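Long-range contacts in glycosyl hydrolase family 2, TIM barrel domain protein (Parabacteroides merdae ATCC 43184, PDB 6DXU), which probably hydrolyses beta-glucuronides, as a family 2 glycoside hydrolase of a human gut bacterium: residues P646-G651 with I721-Q726; V197-V202 with S227-E232. All coordinates share one frame; numbering follows the deposited sequence.

The two contacts lie on opposite sides of the chain's centre, their own centres about 67 Å apart and their nearest atoms about 48 Å apart, and they share no residue, strand or sheet. Interaction 2 comes first along the chain. It joins the end of strand 194-199, in the four-stranded sheet of the sugar-binding domain, to the end of strand 219-229, in the three-stranded sheet of the next domain. Interaction 1 comes later in the chain and lies within one sheet, pairing short strand 647-649 with the long strand 715-726. One contact thus packs two N-terminal beta domains together, and the other completes the edge of a C-terminal sheet.

Interaction 1. Residues P646-G651 with I721-Q726; sequences PVRWGG and IRQEYQ
P646, R648 and G650 pair with E724 and Q726 through four backbone hydrogen bonds in parallel register, V647 beside E724 and R648 beside Y725. P646 O takes E724 N at 2.7 Å, and E724 O takes R648 N equally closely. R648 O accepts Q726 N at 2.9 Å, the donor tilted 30° from the carbonyl plane. The last bond, G650 N to Q726 O, lengthens to 3.3 Å where the strand ends. CA-H groups add to the load on these carbonyls, V647 CA lying 3.3 Å from E724 O. On the face of R648 and Y725, the tyrosine stands with CG anti to its own N (chi1 -172°), which carries the ring alongside the backbone of W649 and G650. Its OH donates to G651 O at 2.7 Å, the acceptor lying at the ring edge, in the ring plane. A phenylalanine here would probably leave G651 O without this donor and the turn after the strand freer to move. The R648 side chain crosses the Q723 amide, CG lying 3.6 Å from NE2, which itself donates to W645 O. Y697 OH bonds to both Q723 OE1 and R648 NH1, while E526 of the TIM-barrel domain forms a salt bridge with R648 NH2 and accepts W649 N. On the other face V647 lies side by side with E724; R761 satisfies E724 OE2 by a salt bridge and Q726 OE1 by a hydrogen bond. A short edge strand running parallel to the last strand of an otherwise antiparallel sheet is consistent with the A'-G pairing of immunoglobulin-like beta sandwiches.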
ATOM      1  N   PRO D 646     -31.033 -21.118 -53.493  1.00 26.67           N
ATOM      2  CA  PRO D 646     -31.169 -22.266 -54.408  1.00 29.16           C
ATOM      3  C   PRO D 646     -32.590 -22.514 -54.903  1.00 28.94           C
ATOM      4  O   PRO D 646     -32.782 -23.007 -56.028  1.00 29.77           O
ATOM      5  CB  PRO D 646     -30.664 -23.443 -53.563  1.00 27.21           C
ATOM      6  CG  PRO D 646     -30.908 -23.038 -52.161  1.00 27.24           C
ATOM      7  CD  PRO D 646     -30.663 -21.541 -52.129  1.00 24.88           C
ATOM      8  N   VAL D 647     -33.594 -22.174 -54.098  1.00 24.24           N
ATOM      9  CA  VAL D 647     -34.983 -22.485 -54.420  1.00 27.48           C
ATOM     10  C   VAL D 647     -35.842 -21.236 -54.240  1.00 26.08           C
ATOM     11  O   VAL D 647     -36.042 -20.769 -53.109  1.00 29.08           O
ATOM     12  CB  VAL D 647     -35.539 -23.639 -53.574  1.00 27.47           C
ATOM     13  CG1 VAL D 647     -36.863 -24.106 -54.169  1.00 27.47           C
ATOM     14  CG2 VAL D 647     -34.545 -24.800 -53.519  1.00 28.20           C
ATOM     15  N   ARG D 648     -36.359 -20.708 -55.348  1.00 23.05           N
ATOM     16  CA  ARG D 648     -37.392 -19.681 -55.329  1.00 26.37           C
ATOM     17  C   ARG D 648     -38.783 -20.321 -55.305  1.00 27.94           C
ATOM     18  O   ARG D 648     -38.938 -21.540 -55.446  1.00 29.29           O
ATOM     19  CB  ARG D 648     -37.242 -18.763 -56.534  1.00 26.60           C
ATOM     20  CG  ARG D 648     -35.994 -17.898 -56.482  1.00 27.92           C
ATOM     21  CD  ARG D 648     -36.072 -16.768 -57.520  1.00 28.32           C
ATOM     22  NE  ARG D 648     -36.998 -15.734 -57.074  1.00 24.60           N
ATOM     23  CZ  ARG D 648     -37.047 -14.501 -57.570  1.00 23.57           C
ATOM     24  NH1 ARG D 648     -36.220 -14.143 -58.541  1.00 22.40           N
ATOM     25  NH2 ARG D 648     -37.920 -13.628 -57.076  1.00 25.38           N
ATOM     26  N   TRP D 649     -39.811 -19.495 -55.115  1.00 26.28           N
ATOM     27  CA  TRP D 649     -41.149 -20.061 -55.013  1.00 30.41           C
ATOM     28  C   TRP D 649     -42.211 -19.043 -55.414  1.00 33.16           C
ATOM     29  O   TRP D 649     -41.963 -17.836 -55.491  1.00 29.39           O
ATOM     30  CB  TRP D 649     -41.427 -20.609 -53.603  1.00 29.11           C
ATOM     31  CG  TRP D 649     -41.521 -19.578 -52.518  1.00 27.79           C
ATOM     32  CD1 TRP D 649     -42.644 -18.922 -52.113  1.00 29.03           C
ATOM     33  CD2 TRP D 649     -40.457 -19.109 -51.675  1.00 30.57           C
ATOM     34  NE1 TRP D 649     -42.348 -18.060 -51.084  1.00 33.55           N
ATOM     35  CE2 TRP D 649     -41.013 -18.156 -50.792  1.00 31.56           C
ATOM     36  CE3 TRP D 649     -39.091 -19.399 -51.584  1.00 25.24           C
ATOM     37  CZ2 TRP D 649     -40.246 -17.483 -49.831  1.00 31.59           C
ATOM     38  CZ3 TRP D 649     -38.329 -18.735 -50.619  1.00 27.73           C
ATOM     39  CH2 TRP D 649     -38.909 -17.781 -49.765  1.00 26.29           C
ATOM     40  N   GLY D 650     -43.403 -19.559 -55.680  1.00 34.43           N
ATOM     41  CA  GLY D 650     -44.530 -18.741 -56.068  1.00 37.23           C
ATOM     42  C   GLY D 650     -45.465 -19.541 -56.953  1.00 39.41           C
ATOM     43  O   GLY D 650     -45.351 -20.756 -57.068  1.00 30.69           O
ATOM     44  N   GLY D 651     -46.383 -18.827 -57.601  1.00 38.05           N
ATOM     45  CA  GLY D 651     -47.334 -19.486 -58.466  1.00 32.94           C
ATOM     46  C   GLY D 651     -46.742 -19.879 -59.800  1.00 38.83           C
ATOM     47  O   GLY D 651     -45.742 -19.326 -60.266  1.00 32.83           O
ATOM     48  N   ILE D 721     -26.297 -17.799 -62.626  1.00 23.69           N
ATOM     49  CA  ILE D 721     -26.732 -18.545 -61.455  1.00 26.28           C
ATOM     50  C   ILE D 721     -27.748 -19.583 -61.907  1.00 30.66           C
ATOM     51  O   ILE D 721     -28.367 -19.466 -62.968  1.00 30.64           O
ATOM     52  CB  ILE D 721     -27.349 -17.664 -60.346  1.00 29.17           C
ATOM     53  CG1 ILE D 721     -28.672 -17.048 -60.809  1.00 29.27           C
ATOM     54  CG2 ILE D 721     -26.362 -16.602 -59.878  1.00 28.94           C
ATOM     55  CD1 ILE D 721     -29.458 -16.390 -59.683  1.00 28.86           C
ATOM     56  N   ARG D 722     -27.913 -20.610 -61.081  1.00 29.22           N
ATOM     57  CA  ARG D 722     -28.937 -21.626 -61.271  1.00 34.26           C
ATOM     58  C   ARG D 722     -29.853 -21.621 -60.060  1.00 32.05           C
ATOM     59  O   ARG D 722     -29.382 -21.578 -58.919  1.00 32.83           O
ATOM     60  CB  ARG D 722     -28.312 -23.008 -61.477  1.00 34.54           C
ATOM     61  CG  ARG D 722     -27.345 -23.058 -62.654  1.00 37.38           C
ATOM     62  CD  ARG D 722     -26.779 -24.453 -62.845  1.00 51.63           C
ATOM     63  NE  ARG D 722     -26.099 -24.589 -64.131  1.00 58.51           N
ATOM     64  N   GLN D 723     -31.156 -21.647 -60.308  1.00 27.74           N
ATOM     65  CA  GLN D 723     -32.140 -21.641 -59.242  1.00 24.75           C
ATOM     66  C   GLN D 723     -33.283 -22.578 -59.582  1.00 31.75           C
ATOM     67  O   GLN D 723     -33.759 -22.610 -60.724  1.00 27.47           O
ATOM     68  CB  GLN D 723     -32.721 -20.245 -58.997  1.00 30.59           C
ATOM     69  CG  GLN D 723     -31.734 -19.225 -58.494  1.00 29.97           C
ATOM     70  CD  GLN D 723     -32.409 -17.910 -58.184  1.00 32.74           C
ATOM     71  OE1 GLN D 723     -32.898 -17.230 -59.086  1.00 29.98           O
ATOM     72  NE2 GLN D 723     -32.466 -17.553 -56.902  1.00 27.65           N
ATOM     73  N   GLU D 724     -33.714 -23.327 -58.580  1.00 28.42           N
ATOM     74  CA  GLU D 724     -34.929 -24.109 -58.671  1.00 28.84           C
ATOM     75  C   GLU D 724     -36.131 -23.233 -58.346  1.00 32.78           C
ATOM     76  O   GLU D 724     -36.045 -22.281 -57.561  1.00 28.33           O
ATOM     77  CB  GLU D 724     -34.874 -25.290 -57.707  1.00 30.75           C
ATOM     78  CG  GLU D 724     -35.851 -26.395 -58.049  1.00 41.12           C
ATOM     79  CD  GLU D 724     -35.859 -27.502 -57.019  1.00 40.04           C
ATOM     80  OE1 GLU D 724     -34.830 -27.687 -56.335  1.00 44.95           O
ATOM     81  OE2 GLU D 724     -36.900 -28.177 -56.889  1.00 38.19           O
ATOM     82  N   TYR D 725     -37.270 -23.572 -58.940  1.00 31.62           N
ATOM     83  CA  TYR D 725     -38.514 -22.862 -58.683  1.00 27.84           C
ATOM     84  C   TYR D 725     -39.555 -23.866 -58.213  1.00 30.53           C
ATOM     85  O   TYR D 725     -39.814 -24.866 -58.893  1.00 34.43           O
ATOM     86  CB  TYR D 725     -38.987 -22.112 -59.935  1.00 27.76           C
ATOM     87  CG  TYR D 725     -40.175 -21.197 -59.704  1.00 30.71           C
ATOM     88  CD1 TYR D 725     -40.082 -20.099 -58.848  1.00 28.59           C
ATOM     89  CD2 TYR D 725     -41.382 -21.417 -60.362  1.00 30.34           C
ATOM     90  CE1 TYR D 725     -41.172 -19.266 -58.632  1.00 25.12           C
ATOM     91  CE2 TYR D 725     -42.470 -20.590 -60.153  1.00 34.99           C
ATOM     92  CZ  TYR D 725     -42.359 -19.510 -59.292  1.00 33.78           C
ATOM     93  OH  TYR D 725     -43.440 -18.676 -59.093  1.00 30.85           O
ATOM     94  N   GLN D 726     -40.152 -23.596 -57.057  1.00 25.96           N
ATOM     95  CA  GLN D 726     -41.097 -24.508 -56.431  1.00 28.48           C
ATOM     96  C   GLN D 726     -42.471 -23.859 -56.417  1.00 32.59           C
ATOM     97  O   GLN D 726     -42.625 -22.744 -55.916  1.00 32.47           O
ATOM     98  CB  GLN D 726     -40.666 -24.862 -55.004  1.00 27.24           C
ATOM     99  CG  GLN D 726     -41.695 -25.678 -54.226  1.00 28.11           C
ATOM    100  CD  GLN D 726     -41.178 -26.130 -52.865  1.00 27.78           C
ATOM    101  OE1 GLN D 726     -40.040 -26.598 -52.747  1.00 28.28           O
ATOM    102  NE2 GLN D 726     -42.013 -26.003 -51.837  1.00 25.46           N
TER

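Interaction 2. Residues V197-V202 with S227-E232; sequences VYLPEV and SFYNPE
The junction between the sugar-binding domain and the following beta domain of a family 2 glycoside hydrolase is packed here, where L199, E201 and V202 meet F228, Y229, N230 and E232. Strand 194-199 ends at L199, and the chain passes through P200-V202 into strand 203-213; strand 219-229, the antiparallel neighbour of 203-213, brings its last residues back against this linker. No direct hydrogen bond joins the two segments. Two apolar contacts join them: L199 CD1 meets Y229 CD2 at 4.4 Å, and V202 CG1 approaches F228 CD1 at 3.9 Å, both methyls reaching their rings obliquely. V202 carries CG1 anti to its backbone N (chi1 -177°), which leaves CG2 to lie 3.9 Å from N230 OD1, the two side chains side by side and pointing the same way. At the backbone, the CA-H of V202 points at Y229 O, 3.5 Å from CA, with an angle of 147° at the hydrogen. The F228 ring also meets that of F204, and Y229 OH reaches back across the junction to D141 of the sugar-binding domain. E201 and E232 cross at about a right angle, E201 CG lying 4.1 Å from E232 CG. Their carboxylates keep apart, OE1 to OE1 being 5.0 Å, and this like-charge approach is probably eased by N105, whose ND2 bonds to E201 OE1, and by a long, weak ion pair of E232 OE2 with R107. Polar bridging falls to one water, which donates to N230 OD1 and to E201 O, 2.7 Å from that carbonyl oxygen, and accepts E232 N at 2.7 Å.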
ATOM      1  N   VAL D 197      12.478  -8.303 -30.340  1.00 20.38           N
ATOM      2  CA  VAL D 197      13.164  -7.259 -31.088  1.00 19.75           C
ATOM      3  C   VAL D 197      14.568  -7.152 -30.532  1.00 22.79           C
ATOM      4  O   VAL D 197      14.754  -6.783 -29.368  1.00 22.52           O
ATOM      5  CB  VAL D 197      12.438  -5.909 -30.990  1.00 20.55           C
ATOM      6  CG1 VAL D 197      13.188  -4.850 -31.800  1.00 22.28           C
ATOM      7  CG2 VAL D 197      10.997  -6.048 -31.475  1.00 22.67           C
ATOM      8  N   TYR D 198      15.553  -7.471 -31.357  1.00 16.35           N
ATOM      9  CA  TYR D 198      16.941  -7.232 -31.000  1.00 21.13           C
ATOM     10  C   TYR D 198      17.340  -5.840 -31.467  1.00 20.73           C
ATOM     11  O   TYR D 198      17.097  -5.474 -32.623  1.00 23.00           O
ATOM     12  CB  TYR D 198      17.850  -8.272 -31.649  1.00 22.75           C
ATOM     13  CG  TYR D 198      17.681  -9.700 -31.170  1.00 22.15           C
ATOM     14  CD1 TYR D 198      17.274 -10.703 -32.050  1.00 22.58           C
ATOM     15  CD2 TYR D 198      17.957 -10.052 -29.847  1.00 24.10           C
ATOM     16  CE1 TYR D 198      17.145 -12.016 -31.625  1.00 26.48           C
ATOM     17  CE2 TYR D 198      17.828 -11.372 -29.413  1.00 22.95           C
ATOM     18  CZ  TYR D 198      17.421 -12.345 -30.314  1.00 21.21           C
ATOM     19  OH  TYR D 198      17.301 -13.657 -29.898  1.00 23.09           O
ATOM     20  N   LEU D 199      17.976  -5.080 -30.582  1.00 19.61           N
ATOM     21  CA  LEU D 199      18.425  -3.733 -30.884  1.00 17.51           C
ATOM     22  C   LEU D 199      19.909  -3.612 -30.588  1.00 21.28           C
ATOM     23  O   LEU D 199      20.419  -4.287 -29.687  1.00 19.30           O
ATOM     24  CB  LEU D 199      17.667  -2.688 -30.044  1.00 19.98           C
ATOM     25  CG  LEU D 199      16.159  -2.628 -30.282  1.00 21.50           C
ATOM     26  CD1 LEU D 199      15.539  -1.755 -29.196  1.00 21.28           C
ATOM     27  CD2 LEU D 199      15.865  -2.075 -31.686  1.00 23.00           C
ATOM     28  N   PRO D 200      20.620  -2.733 -31.311  1.00 18.24           N
ATOM     29  CA  PRO D 200      21.988  -2.383 -30.905  1.00 20.90           C
ATOM     30  C   PRO D 200      21.954  -1.446 -29.705  1.00 20.38           C
ATOM     31  O   PRO D 200      20.873  -1.158 -29.183  1.00 20.00           O
ATOM     32  CB  PRO D 200      22.553  -1.690 -32.150  1.00 25.20           C
ATOM     33  CG  PRO D 200      21.342  -1.021 -32.754  1.00 24.80           C
ATOM     34  CD  PRO D 200      20.171  -1.954 -32.480  1.00 23.20           C
ATOM     35  N   GLU D 201      23.118  -0.947 -29.284  1.00 19.65           N
ATOM     36  CA  GLU D 201      23.183  -0.057 -28.123  1.00 23.70           C
ATOM     37  C   GLU D 201      22.302   1.172 -28.300  1.00 24.71           C
ATOM     38  O   GLU D 201      21.600   1.580 -27.368  1.00 22.15           O
ATOM     39  CB  GLU D 201      24.627   0.373 -27.873  1.00 30.29           C
ATOM     40  CG  GLU D 201      25.474  -0.692 -27.212  1.00 26.55           C
ATOM     41  CD  GLU D 201      26.938  -0.278 -27.105  1.00 35.80           C
ATOM     42  OE1 GLU D 201      27.554  -0.578 -26.064  1.00 30.74           O
ATOM     43  OE2 GLU D 201      27.458   0.376 -28.041  1.00 31.47           O
ATOM     44  N   VAL D 202      22.336   1.788 -29.476  1.00 20.68           N
ATOM     45  CA  VAL D 202      21.609   3.029 -29.718  1.00 22.87           C
ATOM     46  C   VAL D 202      20.573   2.763 -30.790  1.00 22.67           C
ATOM     47  O   VAL D 202      20.921   2.322 -31.891  1.00 22.62           O
ATOM     48  CB  VAL D 202      22.543   4.172 -30.148  1.00 22.03           C
ATOM     49  CG1 VAL D 202      21.734   5.452 -30.323  1.00 20.14           C
ATOM     50  CG2 VAL D 202      23.653   4.370 -29.128  1.00 22.32           C
ATOM     51  N   SER D 227      13.070  10.266 -30.791  1.00 24.53           N
ATOM     52  CA  SER D 227      13.520  10.033 -29.424  1.00 22.92           C
ATOM     53  C   SER D 227      14.458   8.837 -29.445  1.00 24.10           C
ATOM     54  O   SER D 227      14.107   7.787 -29.992  1.00 24.59           O
ATOM     55  CB  SER D 227      12.339   9.755 -28.486  1.00 29.44           C
ATOM     56  OG  SER D 227      11.477  10.878 -28.407  1.00 39.17           O
ATOM     57  N   PHE D 228      15.647   8.993 -28.880  1.00 21.85           N
ATOM     58  CA  PHE D 228      16.619   7.907 -28.881  1.00 19.22           C
ATOM     59  C   PHE D 228      16.416   6.979 -27.698  1.00 27.27           C
ATOM     60  O   PHE D 228      16.023   7.404 -26.609  1.00 25.28           O
ATOM     61  CB  PHE D 228      18.046   8.453 -28.840  1.00 20.68           C
ATOM     62  CG  PHE D 228      18.491   9.038 -30.145  1.00 19.09           C
ATOM     63  CD1 PHE D 228      19.059   8.230 -31.118  1.00 21.06           C
ATOM     64  CD2 PHE D 228      18.323  10.393 -30.403  1.00 20.37           C
ATOM     65  CE1 PHE D 228      19.455   8.761 -32.325  1.00 25.33           C
ATOM     66  CE2 PHE D 228      18.725  10.931 -31.607  1.00 22.16           C
ATOM     67  CZ  PHE D 228      19.287  10.110 -32.570  1.00 24.34           C
ATOM     68  N   TYR D 229      16.710   5.701 -27.920  1.00 24.68           N
ATOM     69  CA  TYR D 229      16.817   4.721 -26.849  1.00 23.52           C
ATOM     70  C   TYR D 229      18.299   4.418 -26.688  1.00 24.78           C
ATOM     71  O   TYR D 229      18.934   3.898 -27.609  1.00 22.19           O
ATOM     72  CB  TYR D 229      16.002   3.464 -27.159  1.00 25.43           C
ATOM     73  CG  TYR D 229      15.909   2.538 -25.970  1.00 25.71           C
ATOM     74  CD1 TYR D 229      15.470   3.011 -24.735  1.00 28.48           C
ATOM     75  CD2 TYR D 229      16.261   1.203 -26.073  1.00 23.79           C
ATOM     76  CE1 TYR D 229      15.387   2.167 -23.628  1.00 29.31           C
ATOM     77  CE2 TYR D 229      16.172   0.350 -24.981  1.00 25.53           C
ATOM     78  CZ  TYR D 229      15.737   0.838 -23.759  1.00 30.11           C
ATOM     79  OH  TYR D 229      15.657  -0.003 -22.665  1.00 29.20           O
ATOM     80  N   ASN D 230      18.859   4.797 -25.545  1.00 20.58           N
ATOM     81  CA  ASN D 230      20.305   4.806 -25.358  1.00 23.07           C
ATOM     82  C   ASN D 230      20.636   4.432 -23.911  1.00 23.51           C
ATOM     83  O   ASN D 230      21.199   5.245 -23.159  1.00 19.18           O
ATOM     84  CB  ASN D 230      20.855   6.188 -25.737  1.00 21.72           C
ATOM     85  CG  ASN D 230      22.368   6.279 -25.650  1.00 23.64           C
ATOM     86  OD1 ASN D 230      23.069   5.287 -25.433  1.00 21.44           O
ATOM     87  ND2 ASN D 230      22.883   7.498 -25.819  1.00 23.26           N
ATOM     88  N   PRO D 231      20.317   3.203 -23.491  1.00 23.48           N
ATOM     89  CA  PRO D 231      20.545   2.824 -22.086  1.00 27.82           C
ATOM     90  C   PRO D 231      22.016   2.759 -21.697  1.00 31.98           C
ATOM     91  O   PRO D 231      22.314   2.828 -20.500  1.00 28.48           O
ATOM     92  CB  PRO D 231      19.870   1.443 -21.970  1.00 28.00           C
ATOM     93  CG  PRO D 231      19.827   0.912 -23.376  1.00 27.41           C
ATOM     94  CD  PRO D 231      19.685   2.119 -24.273  1.00 23.80           C
ATOM     95  N   GLU D 232      22.939   2.613 -22.651  1.00 27.99           N
ATOM     96  CA  GLU D 232      24.363   2.591 -22.342  1.00 26.21           C
ATOM     97  C   GLU D 232      24.991   3.970 -22.299  1.00 24.20           C
ATOM     98  O   GLU D 232      26.192   4.067 -22.035  1.00 27.79           O
ATOM     99  CB  GLU D 232      25.147   1.743 -23.348  1.00 31.33           C
ATOM    100  CG  GLU D 232      24.802   0.277 -23.336  1.00 37.37           C
ATOM    101  CD  GLU D 232      25.213  -0.430 -22.052  1.00 43.91           C
ATOM    102  OE1 GLU D 232      26.115   0.065 -21.328  1.00 42.41           O
ATOM    103  OE2 GLU D 232      24.630  -1.499 -21.775  1.00 43.87           O
TER
HETATM  104  O   HOH W   1      22.915   2.793 -25.304  1.00 27.16           O